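Local coordinates for protein metalloregulator ScaR (Streptococcus gordonii, PDB 3HRS) that acts as a manganese-activated transcriptional repressor of the DtxR/MntR family, a homodimer that probably binds its DNA targets when loaded with metal, at residues R76-E79 with V80-H84; E91-H94 with E95-V99; Q114-D117 with Y118-A121; F161-L164 with T165-R169; Q203-A206 with Q207-V211. All coordinates share one frame; numbering follows the deposited sequence.

Contact 1 (R76-E79 with V80-H84); sequences RLIE and VFLVH. With SO4 (sulfate ion), chain C.
I78 and L82 sit one turn apart on helix 62-84. Their side chains lie side by side and point the same way. CG2 of I78 meets CD1 of L82 at 3.9 Å. The first torsion of I78 (chi1 -63°) sets this up: CG1 stands beside the backbone N, and CG2 beside the carbonyl carbon, on the way to the next turn. Between the same two residues, L82 N bonds to I78 O at 2.8 Å, almost straight at 170°. The step repeats from F81 N to L77 O (2.8 Å) and from V80 N to R76 O (2.9 Å).

The other side chains fan out. The F81 ring leads away and meets F81 of the second subunit, while F108 of that subunit packs on both F81 and L82. R76 runs extended from CG to NE. Its NH2 bonds to sulfate O4 at 3.2 Å, and the sulfur lies at the edge of the guanidinium, in its plane. NH1 forms a salt bridge with E137 and bonds to T127 O. E79 bends at chi2 (94°) and touches H124. Both are zinc ligands of this protein, with C122 and D159, but no metal is bound here.

The chemistry is divided. F81 and L82 meet the second subunit, L77 and I78 helix 106-115 of their own chain. R76, paired with E137 and a sulfate, would probably make the metal-site border more positive.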
# COMPACT_ATOMS: atom_id res chain seq x y z
N ARG A 76 -4.88 11.33 -4.65
CA ARG A 76 -4.24 11.65 -5.91
C ARG A 76 -2.79 11.13 -6.03
O ARG A 76 -2.36 10.75 -7.11
CB ARG A 76 -4.35 13.14 -6.26
CG ARG A 76 -5.78 13.52 -6.59
CD ARG A 76 -6.12 15.00 -6.43
NE ARG A 76 -7.54 15.20 -6.70
CZ ARG A 76 -8.15 16.38 -6.80
NH1 ARG A 76 -7.47 17.51 -6.67
NH2 ARG A 76 -9.46 16.42 -7.04
N LEU A 77 -2.01 11.11 -4.96
CA LEU A 77 -0.68 10.54 -5.13
C LEU A 77 -0.74 9.00 -5.36
O LEU A 77 -0.03 8.47 -6.19
CB LEU A 77 0.26 10.92 -4.00
CG LEU A 77 0.69 12.38 -3.87
CD1 LEU A 77 1.26 12.68 -2.46
CD2 LEU A 77 1.71 12.68 -4.88
N ILE A 78 -1.62 8.31 -4.65
CA ILE A 78 -1.83 6.89 -4.92
C ILE A 78 -2.31 6.73 -6.36
O ILE A 78 -1.89 5.82 -7.08
CB ILE A 78 -2.86 6.25 -3.96
CG1 ILE A 78 -2.38 6.29 -2.50
CG2 ILE A 78 -3.09 4.83 -4.30
CD1 ILE A 78 -0.95 5.86 -2.34
N GLU A 79 -3.19 7.61 -6.80
CA GLU A 79 -3.66 7.51 -8.18
C GLU A 79 -2.46 7.58 -9.10
O GLU A 79 -2.23 6.65 -9.86
CB GLU A 79 -4.66 8.61 -8.51
CG GLU A 79 -5.07 8.64 -9.96
CD GLU A 79 -6.35 7.88 -10.20
OE1 GLU A 79 -6.71 7.70 -11.39
OE2 GLU A 79 -6.99 7.47 -9.20
N VAL A 80 -1.70 8.67 -9.02
CA VAL A 80 -0.49 8.86 -9.81
C VAL A 80 0.47 7.68 -9.70
O VAL A 80 1.04 7.27 -10.68
CB VAL A 80 0.32 10.08 -9.38
CG1 VAL A 80 1.75 10.04 -10.00
CG2 VAL A 80 -0.41 11.35 -9.76
N PHE A 81 0.66 7.14 -8.50
CA PHE A 81 1.57 6.00 -8.39
C PHE A 81 1.03 4.79 -9.16
O PHE A 81 1.74 4.20 -9.93
CB PHE A 81 1.88 5.65 -6.92
CG PHE A 81 2.65 4.36 -6.74
CD1 PHE A 81 4.01 4.31 -6.99
CD2 PHE A 81 2.01 3.20 -6.29
CE1 PHE A 81 4.73 3.12 -6.79
CE2 PHE A 81 2.72 2.01 -6.08
CZ PHE A 81 4.08 1.96 -6.33
N LEU A 82 -0.23 4.44 -8.94
CA LEU A 82 -0.79 3.23 -9.52
C LEU A 82 -0.76 3.23 -11.04
O LEU A 82 -0.39 2.22 -11.66
CB LEU A 82 -2.20 2.98 -9.03
CG LEU A 82 -2.20 2.67 -7.53
CD1 LEU A 82 -3.55 2.12 -7.10
CD2 LEU A 82 -1.07 1.69 -7.20
N VAL A 83 -1.14 4.35 -11.64
CA VAL A 83 -1.21 4.35 -13.09
C VAL A 83 0.14 4.55 -13.76
O VAL A 83 0.48 3.82 -14.68
CB VAL A 83 -2.32 5.27 -13.68
CG1 VAL A 83 -2.95 6.11 -12.60
CG2 VAL A 83 -1.78 6.13 -14.83
N HIS A 84 0.94 5.50 -13.29
CA HIS A 84 2.27 5.70 -13.86
C HIS A 84 3.35 4.65 -13.55
O HIS A 84 4.23 4.36 -14.37
CB HIS A 84 2.79 7.07 -13.53
CG HIS A 84 2.08 8.15 -14.25
ND1 HIS A 84 2.56 9.44 -14.34
CD2 HIS A 84 0.91 8.14 -14.95
CE1 HIS A 84 1.73 10.18 -15.05
NE2 HIS A 84 0.72 9.41 -15.44
S SO4 C . -12.52 14.72 -8.14
O1 SO4 C . -12.06 15.45 -9.33
O2 SO4 C . -13.00 15.70 -7.17
O3 SO4 C . -13.63 13.81 -8.47
O4 SO4 C . -11.40 13.96 -7.57

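Contact 2 (E91-H94 with E95-V99)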
# COMPACT_ATOMS: atom_id res chain seq x y z
N GLU A 91 -10.30 0.31 -14.42
CA GLU A 91 -11.01 -0.74 -13.69
C GLU A 91 -10.19 -1.23 -12.50
O GLU A 91 -10.69 -1.36 -11.39
CB GLU A 91 -11.36 -1.90 -14.61
CG GLU A 91 -12.55 -2.73 -14.13
CD GLU A 91 -13.03 -3.72 -15.17
OE1 GLU A 91 -12.31 -4.71 -15.44
OE2 GLU A 91 -14.14 -3.51 -15.73
N GLU A 92 -8.91 -1.51 -12.73
CA GLU A 92 -8.03 -1.95 -11.66
C GLU A 92 -8.05 -0.94 -10.52
O GLU A 92 -8.17 -1.29 -9.34
CB GLU A 92 -6.61 -2.17 -12.20
CG GLU A 92 -6.51 -3.37 -13.15
CD GLU A 92 -5.24 -3.39 -13.99
OE1 GLU A 92 -4.88 -4.47 -14.49
OE2 GLU A 92 -4.60 -2.33 -14.15
N ILE A 93 -7.93 0.33 -10.87
CA ILE A 93 -7.89 1.38 -9.87
C ILE A 93 -9.17 1.41 -9.06
O ILE A 93 -9.15 1.54 -7.84
CB ILE A 93 -7.64 2.75 -10.49
CG1 ILE A 93 -6.15 2.86 -10.84
CG2 ILE A 93 -8.02 3.83 -9.53
CD1 ILE A 93 -5.78 4.14 -11.54
N HIS A 94 -10.29 1.27 -9.75
CA HIS A 94 -11.60 1.16 -9.11
C HIS A 94 -11.71 -0.01 -8.13
O HIS A 94 -12.46 0.06 -7.16
CB HIS A 94 -12.67 1.01 -10.18
CG HIS A 94 -14.04 0.78 -9.62
ND1 HIS A 94 -14.70 1.72 -8.86
CD2 HIS A 94 -14.86 -0.29 -9.70
CE1 HIS A 94 -15.87 1.24 -8.50
NE2 HIS A 94 -16.00 0.02 -8.99
N GLU A 95 -11.00 -1.10 -8.39
CA GLU A 95 -11.09 -2.27 -7.54
C GLU A 95 -10.14 -2.20 -6.35
O GLU A 95 -10.37 -2.87 -5.34
CB GLU A 95 -10.81 -3.55 -8.35
CG GLU A 95 -11.92 -3.91 -9.34
CD GLU A 95 -11.42 -4.74 -10.53
OE1 GLU A 95 -10.20 -4.95 -10.65
OE2 GLU A 95 -12.27 -5.16 -11.35
N GLU A 96 -9.09 -1.39 -6.45
CA GLU A 96 -8.01 -1.44 -5.47
C GLU A 96 -7.70 -0.15 -4.72
O GLU A 96 -7.42 -0.18 -3.52
CB GLU A 96 -6.73 -1.95 -6.14
CG GLU A 96 -6.81 -3.39 -6.59
CD GLU A 96 -5.56 -3.85 -7.29
OE1 GLU A 96 -4.50 -3.89 -6.63
OE2 GLU A 96 -5.64 -4.18 -8.49
N ALA A 97 -7.77 0.98 -5.42
CA ALA A 97 -7.36 2.26 -4.84
C ALA A 97 -7.93 2.53 -3.45
O ALA A 97 -7.22 3.02 -2.56
CB ALA A 97 -7.71 3.41 -5.78
N GLU A 98 -9.20 2.22 -3.26
CA GLU A 98 -9.90 2.65 -2.05
C GLU A 98 -9.31 1.97 -0.83
O GLU A 98 -9.15 2.60 0.22
CB GLU A 98 -11.39 2.35 -2.15
CG GLU A 98 -12.25 3.19 -1.22
CD GLU A 98 -13.55 2.49 -0.82
OE1 GLU A 98 -13.49 1.55 0.01
OE2 GLU A 98 -14.62 2.89 -1.33
N VAL A 99 -8.98 0.69 -0.94
CA VAL A 99 -8.47 0.02 0.25
C VAL A 99 -7.07 0.49 0.59
O VAL A 99 -6.68 0.50 1.75
CB VAL A 99 -8.52 -1.52 0.15
CG1 VAL A 99 -9.88 -1.97 -0.39
CG2 VAL A 99 -7.41 -2.04 -0.73
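E95 folds back along the helix onto E91. Its CB starts 3.6 Å from O of E92. The first torsion (chi1 -70°) places CG beside the backbone N, and CG passes O of E91 at 3.5 Å. CD stays beside that same carbonyl oxygen. At the tip, OE1 lies near E91 O and CA of E92, while OE2 reaches CG of E91 at 3.7 Å. OE2 of E95 is also 4.1 Å from OE1 of E91. The two carboxylate planes are 29° apart. These like charges would probably repel mildly at this exposed site.

The residues belong to helix 90-101 of the metal-binding and dimerisation domain. The helix kinks near E98 and V99, where regular bonds to the preceding turn fail. Its hydrogen bonding is already uneven just ahead. E95 N bonds to E92 O at 3.0 Å from above the carbonyl plane, with a weak bond to E91 O. I93 O accepts from both E96 N and A97 N, the second at 2.8 Å.

CG2 of I93 touches CB of A97 at 3.8 Å. I93 also packs on E79 and V83 of helix 62-84. E96 OE1 bonds to Y88 OH and to S105 OG of the second subunit.

Contact 3 (Q114-D117 with Y118-A121); sequences QLLD and YPKA
A Schellman motif ends helix 106-115, and the chain folds back there so that Y118 lies against Q114 and P119 against L116. D117 is the first residue to leave helical geometry, with a positive phi of 66°. Its N bonds to Q114 O at 2.9 Å, back into the last turn.

The Y118 ring lies alongside Q114, and both side chains point the same way. CA of Q114 sits over one ring face, 4.1 Å from the Y118 centroid and 26° off the ring normal. This is a CH-pi contact. CA is offset toward the rim, on the CZ side. The extended Q114 chain passes OH of Y118, its CG coming to 3.2 Å from that oxygen. The amide of Q114 is turned 46° from the ring. D117 crosses Y118 at about a right angle, its OD1 3.9 Å from CD1 of Y118.

The apolar half faces inward. L116 packs on L77, V80 and F81 of helix 62-84, and P119 joins it on L77. Beyond K120 and A121 the loop reaches C122, a zinc ligand of this protein. CG of P119 rests 3.6 Å from CB of L116 and 4.1 Å from its CD1.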
# COMPACT_ATOMS: atom_id res chain seq x y z
N GLN A 114 7.72 12.03 -2.67
CA GLN A 114 9.10 12.22 -3.05
C GLN A 114 9.47 11.27 -4.19
O GLN A 114 10.14 11.65 -5.16
CB GLN A 114 10.02 11.97 -1.87
CG GLN A 114 11.44 12.30 -2.20
CD GLN A 114 12.36 12.25 -1.01
OE1 GLN A 114 12.11 11.54 -0.03
NE2 GLN A 114 13.45 13.02 -1.08
N LEU A 115 9.04 10.01 -4.07
CA LEU A 115 9.34 9.01 -5.08
C LEU A 115 8.81 9.44 -6.45
O LEU A 115 9.47 9.23 -7.47
CB LEU A 115 8.70 7.69 -4.71
CG LEU A 115 8.99 6.64 -5.75
CD1 LEU A 115 10.49 6.58 -5.89
CD2 LEU A 115 8.39 5.27 -5.35
N LEU A 116 7.62 10.04 -6.45
CA LEU A 116 6.95 10.46 -7.65
C LEU A 116 7.49 11.80 -8.14
O LEU A 116 7.06 12.31 -9.18
CB LEU A 116 5.44 10.57 -7.42
CG LEU A 116 4.68 9.34 -6.94
CD1 LEU A 116 3.20 9.64 -7.01
CD2 LEU A 116 4.99 8.09 -7.76
N ASP A 117 8.44 12.36 -7.40
CA ASP A 117 9.07 13.62 -7.77
C ASP A 117 8.10 14.79 -7.74
O ASP A 117 8.12 15.65 -8.62
CB ASP A 117 9.73 13.53 -9.15
CG ASP A 117 10.77 14.64 -9.38
OD1 ASP A 117 11.13 15.35 -8.41
OD2 ASP A 117 11.21 14.78 -10.54
N TYR A 118 7.26 14.81 -6.71
CA TYR A 118 6.39 15.95 -6.40
C TYR A 118 5.48 16.40 -7.54
O TYR A 118 5.59 17.54 -8.01
CB TYR A 118 7.20 17.12 -5.86
CG TYR A 118 8.15 16.69 -4.78
CD1 TYR A 118 9.49 16.45 -5.07
CD2 TYR A 118 7.72 16.50 -3.47
CE1 TYR A 118 10.37 16.05 -4.10
CE2 TYR A 118 8.60 16.09 -2.48
CZ TYR A 118 9.93 15.86 -2.80
OH TYR A 118 10.84 15.44 -1.85
N PRO A 119 4.57 15.51 -7.97
CA PRO A 119 3.59 15.83 -9.03
C PRO A 119 2.57 16.87 -8.57
O PRO A 119 1.90 16.69 -7.55
CB PRO A 119 2.88 14.51 -9.30
CG PRO A 119 3.47 13.48 -8.31
CD PRO A 119 4.36 14.18 -7.36
N LYS A 120 2.43 17.95 -9.32
CA LYS A 120 1.45 18.97 -9.03
C LYS A 120 0.04 18.60 -9.52
O LYS A 120 -0.89 19.39 -9.39
CB LYS A 120 1.90 20.31 -9.62
CG LYS A 120 2.92 21.07 -8.75
CD LYS A 120 4.07 21.64 -9.59
CE LYS A 120 3.75 21.71 -11.11
NZ LYS A 120 2.93 22.89 -11.57
N ALA A 121 -0.13 17.39 -10.05
CA ALA A 121 -1.43 16.97 -10.54
C ALA A 121 -1.51 15.47 -10.83
O ALA A 121 -0.55 14.89 -11.32
CB ALA A 121 -1.77 17.74 -11.80

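Contact 4 (F161-L164 with T165-R169); sequences FDLL and TYLER. With SO4 (sulfate ion), chain D.
T165 bonds twice to the carbonyl oxygen of F161. Its N and its OG1 both donate to F161 O, each at 3.1 Å. They arrive from different directions. OG1 comes nearly along the C=O axis, whereas N comes from 44° above the carbonyl plane. OG1 can do this because it stands beside the backbone N of T165 (chi1 -74°). The same OG1 lies over one face of the F161 ring, 3.5 Å from CE1 of F161. The hydroxyl therefore faces both the carbonyl and the ring of one residue.

F161 opens helix 161-168 of the FeoA domain, whose fold is of the SH3 type. Its N makes a weak bond to sulfate O2 at 3.1 Å. An anion at this end of a helix is consistent with the partial positive charge of the N terminus, although the sulfate probably comes from the crystallisation liquor. The F161 ring is stacked with H94 of helix 90-101, which brings the two domains together.

Further along, the contacts turn apolar. CG of L163 meets CD1 of L167 at 3.7 Å. CD1 of L163 is more loosely set against CD2 of Y166. L164 and L167 both pack on V157 of strand 150-157, and L164 also touches H124, a zinc ligand of this protein.

E168 N bonds to L164 O at 2.8 Å. The E168 side chain bends at chi2 (140°), which brings OE1 to 3.7 Å from CB of L164. That OE1 also accepts a hydrogen bond from T90 OG1, again across to the other domain.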
# COMPACT_ATOMS: atom_id res chain seq x y z
N PHE A 161 -15.86 6.57 -11.24
CA PHE A 161 -15.63 5.41 -12.09
C PHE A 161 -16.65 5.26 -13.21
O PHE A 161 -16.36 4.70 -14.29
CB PHE A 161 -15.59 4.11 -11.25
CG PHE A 161 -15.58 2.86 -12.08
CD1 PHE A 161 -14.56 2.63 -13.00
CD2 PHE A 161 -16.59 1.92 -11.97
CE1 PHE A 161 -14.56 1.48 -13.78
CE2 PHE A 161 -16.59 0.78 -12.74
CZ PHE A 161 -15.57 0.56 -13.65
N ASP A 162 -17.86 5.73 -12.95
CA ASP A 162 -18.90 5.63 -13.96
C ASP A 162 -18.67 6.72 -14.99
O ASP A 162 -18.82 6.51 -16.19
CB ASP A 162 -20.29 5.70 -13.34
CG ASP A 162 -20.77 4.35 -12.84
OD1 ASP A 162 -21.84 4.31 -12.18
OD2 ASP A 162 -20.09 3.33 -13.10
N LEU A 163 -18.27 7.89 -14.51
CA LEU A 163 -17.97 8.99 -15.40
C LEU A 163 -16.80 8.62 -16.29
O LEU A 163 -16.87 8.80 -17.50
CB LEU A 163 -17.66 10.26 -14.62
CG LEU A 163 -17.30 11.48 -15.44
CD1 LEU A 163 -18.47 11.84 -16.30
CD2 LEU A 163 -16.92 12.65 -14.54
N LEU A 164 -15.72 8.10 -15.69
CA LEU A 164 -14.56 7.75 -16.49
C LEU A 164 -14.98 6.78 -17.59
O LEU A 164 -14.65 6.97 -18.76
CB LEU A 164 -13.45 7.14 -15.64
CG LEU A 164 -12.32 8.04 -15.10
CD1 LEU A 164 -12.67 9.51 -15.06
CD2 LEU A 164 -11.94 7.61 -13.71
N THR A 165 -15.71 5.74 -17.19
CA THR A 165 -16.16 4.72 -18.14
C THR A 165 -16.95 5.36 -19.29
O THR A 165 -16.74 5.04 -20.46
CB THR A 165 -16.98 3.60 -17.43
OG1 THR A 165 -16.10 2.76 -16.68
CG2 THR A 165 -17.69 2.74 -18.43
N TYR A 166 -17.83 6.29 -18.94
CA TYR A 166 -18.57 7.05 -19.94
C TYR A 166 -17.64 7.82 -20.87
O TYR A 166 -17.90 7.92 -22.07
CB TYR A 166 -19.53 8.02 -19.24
CG TYR A 166 -20.18 9.03 -20.16
CD1 TYR A 166 -21.24 8.66 -20.99
CD2 TYR A 166 -19.75 10.35 -20.19
CE1 TYR A 166 -21.84 9.58 -21.83
CE2 TYR A 166 -20.35 11.27 -21.03
CZ TYR A 166 -21.39 10.89 -21.84
OH TYR A 166 -21.98 11.81 -22.67
N LEU A 167 -16.58 8.39 -20.32
CA LEU A 167 -15.68 9.22 -21.11
C LEU A 167 -14.80 8.39 -22.04
O LEU A 167 -14.63 8.75 -23.20
CB LEU A 167 -14.85 10.11 -20.20
CG LEU A 167 -15.70 11.20 -19.56
CD1 LEU A 167 -15.06 11.79 -18.31
CD2 LEU A 167 -15.99 12.27 -20.58
N GLU A 168 -14.24 7.28 -21.54
CA GLU A 168 -13.40 6.40 -22.37
C GLU A 168 -14.26 5.81 -23.46
O GLU A 168 -13.80 5.57 -24.57
CB GLU A 168 -12.74 5.30 -21.53
CG GLU A 168 -11.46 5.76 -20.79
CD GLU A 168 -11.32 5.19 -19.36
OE1 GLU A 168 -11.22 6.00 -18.41
OE2 GLU A 168 -11.31 3.95 -19.18
N ARG A 169 -15.53 5.59 -23.13
CA ARG A 169 -16.51 5.03 -24.05
C ARG A 169 -17.01 6.05 -25.07
O ARG A 169 -17.74 5.71 -25.99
CB ARG A 169 -17.67 4.40 -23.25
CG ARG A 169 -19.08 4.70 -23.73
CD ARG A 169 -20.11 3.89 -22.93
NE ARG A 169 -20.23 2.52 -23.43
CZ ARG A 169 -19.72 1.44 -22.83
NH1 ARG A 169 -19.06 1.55 -21.68
NH2 ARG A 169 -19.87 0.24 -23.38
S SO4 D . -15.76 5.60 -7.50
O1 SO4 D . -15.65 4.60 -6.44
O2 SO4 D . -14.87 5.22 -8.59
O3 SO4 D . -17.16 5.67 -7.95
O4 SO4 D . -15.36 6.92 -7.00

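Contact 5 (Q203-A206 with Q207-V211); sequences QPIA and QQIYV
Hydrogen bonds tie Q208 back to the short helix 203-206. The amide NE2 of Q208 donates to P204 O at 2.8 Å. It comes from above the carbonyl plane, and P204 O itself lies 34° out of the plane of the Q208 amide. The bond is therefore tilted at both ends. Backbone N of Q208 donates to I205 O, also at 2.8 Å. One residue thus holds two successive carbonyls of the helix end. The Q208 side chain is extended beyond CG, and its first torsion (chi1 -80°) keeps CG beside its own backbone N, which helps the tip turn back to P204.

Polar side chains also meet without bonding to each other. The amides of Q203 and Q207 come together with their planes 56° apart. NE2 of Q203 is 3.7 Å from CD of Q207. NE2 of Q203 bonds instead to OE2 of E144. The Q207 side chain runs on past the carbonyl of P204.

Apolar contact is made by I205 and I209. These lie side by side and point the same way. CG2 of I205 meets CD1 of I209 at 3.6 Å, and the same CD1 passes I205 O.

This turn of helix links strand 197-201 to strand 209-212, which runs antiparallel to strand 150-157 in the sheet of the FeoA domain. Helix 161-168 covers one side: I205 rests on Y166, Q208 on L163 and I209 on L167. I209 also packs on L154 of strand 150-157.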
# COMPACT_ATOMS: atom_id res chain seq x y z
N GLN A 203 -26.64 17.96 -19.00
CA GLN A 203 -26.18 18.86 -17.96
C GLN A 203 -25.36 18.16 -16.86
O GLN A 203 -24.28 18.62 -16.50
CB GLN A 203 -27.37 19.62 -17.35
CG GLN A 203 -26.99 20.76 -16.42
CD GLN A 203 -26.67 20.30 -15.01
OE1 GLN A 203 -27.02 19.19 -14.60
NE2 GLN A 203 -26.00 21.17 -14.25
N PRO A 204 -25.87 17.05 -16.30
CA PRO A 204 -25.17 16.40 -15.19
C PRO A 204 -23.73 15.98 -15.54
O PRO A 204 -22.89 15.91 -14.64
CB PRO A 204 -26.04 15.17 -14.90
CG PRO A 204 -26.84 14.97 -16.16
CD PRO A 204 -27.14 16.37 -16.60
N ILE A 205 -23.46 15.69 -16.81
CA ILE A 205 -22.12 15.35 -17.25
C ILE A 205 -21.28 16.59 -17.56
O ILE A 205 -20.12 16.67 -17.18
CB ILE A 205 -22.13 14.43 -18.49
CG1 ILE A 205 -22.66 13.04 -18.15
CG2 ILE A 205 -20.76 14.33 -19.10
CD1 ILE A 205 -24.18 12.90 -18.26
N ALA A 206 -21.86 17.56 -18.25
CA ALA A 206 -21.12 18.78 -18.59
C ALA A 206 -20.63 19.46 -17.33
O ALA A 206 -19.66 20.21 -17.33
CB ALA A 206 -21.99 19.72 -19.40
N GLN A 207 -21.34 19.17 -16.24
CA GLN A 207 -21.10 19.75 -14.94
C GLN A 207 -19.81 19.17 -14.34
O GLN A 207 -19.19 19.77 -13.45
CB GLN A 207 -22.29 19.37 -14.07
CG GLN A 207 -22.51 20.16 -12.80
CD GLN A 207 -23.57 19.51 -11.93
OE1 GLN A 207 -24.07 20.11 -10.98
NE2 GLN A 207 -23.93 18.26 -12.25
N GLN A 208 -19.41 18.01 -14.84
CA GLN A 208 -18.34 17.21 -14.25
C GLN A 208 -17.05 17.23 -15.05
O GLN A 208 -16.10 16.53 -14.73
CB GLN A 208 -18.79 15.76 -14.14
CG GLN A 208 -19.67 15.45 -12.97
CD GLN A 208 -20.26 14.06 -13.08
OE1 GLN A 208 -19.94 13.17 -12.30
NE2 GLN A 208 -21.11 13.87 -14.08
N ILE A 209 -17.04 18.01 -16.12
CA ILE A 209 -15.92 18.05 -17.04
C ILE A 209 -15.36 19.46 -16.99
O ILE A 209 -16.12 20.44 -17.05
CB ILE A 209 -16.43 17.75 -18.44
CG1 ILE A 209 -16.61 16.25 -18.61
CG2 ILE A 209 -15.52 18.32 -19.49
CD1 ILE A 209 -17.60 15.94 -19.69
N TYR A 210 -14.05 19.58 -16.86
CA TYR A 210 -13.47 20.90 -16.68
C TYR A 210 -12.62 21.28 -17.87
O TYR A 210 -11.75 20.50 -18.28
CB TYR A 210 -12.63 20.91 -15.40
CG TYR A 210 -13.43 20.67 -14.16
CD1 TYR A 210 -13.94 19.41 -13.88
CD2 TYR A 210 -13.67 21.70 -13.25
CE1 TYR A 210 -14.66 19.18 -12.71
CE2 TYR A 210 -14.39 21.49 -12.10
CZ TYR A 210 -14.88 20.23 -11.83
OH TYR A 210 -15.60 20.02 -10.69
N VAL A 211 -12.84 22.48 -18.40
CA VAL A 211 -12.11 22.93 -19.58
C VAL A 211 -11.40 24.28 -19.42
O VAL A 211 -11.63 25.01 -18.45
CB VAL A 211 -13.02 23.04 -20.77
CG1 VAL A 211 -13.63 21.69 -21.06
CG2 VAL A 211 -14.09 24.11 -20.52

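Contacts 1, 2 and 3 belong to the metal-binding and dimerisation domain, and contacts 4 and 5 to the FeoA domain. Contact 1 is the buried one. Contacts 2 and 3 lie at the surface and touch it from separate sides, through I93 and L116. Contacts 4 and 5 are partly buried and pack on each other. Contacts 2 and 4 touch across the domain boundary. Contacts 1 and 2 lie in separate helices and reach the second subunit, as does L115. Contact 1 combines regular helix bonds with an apolar pair. Acidic side chains mark contact 2, and an aromatic face contact 3. In contacts 4 and 5, a side-chain hydroxyl and amide bond helix carbonyls.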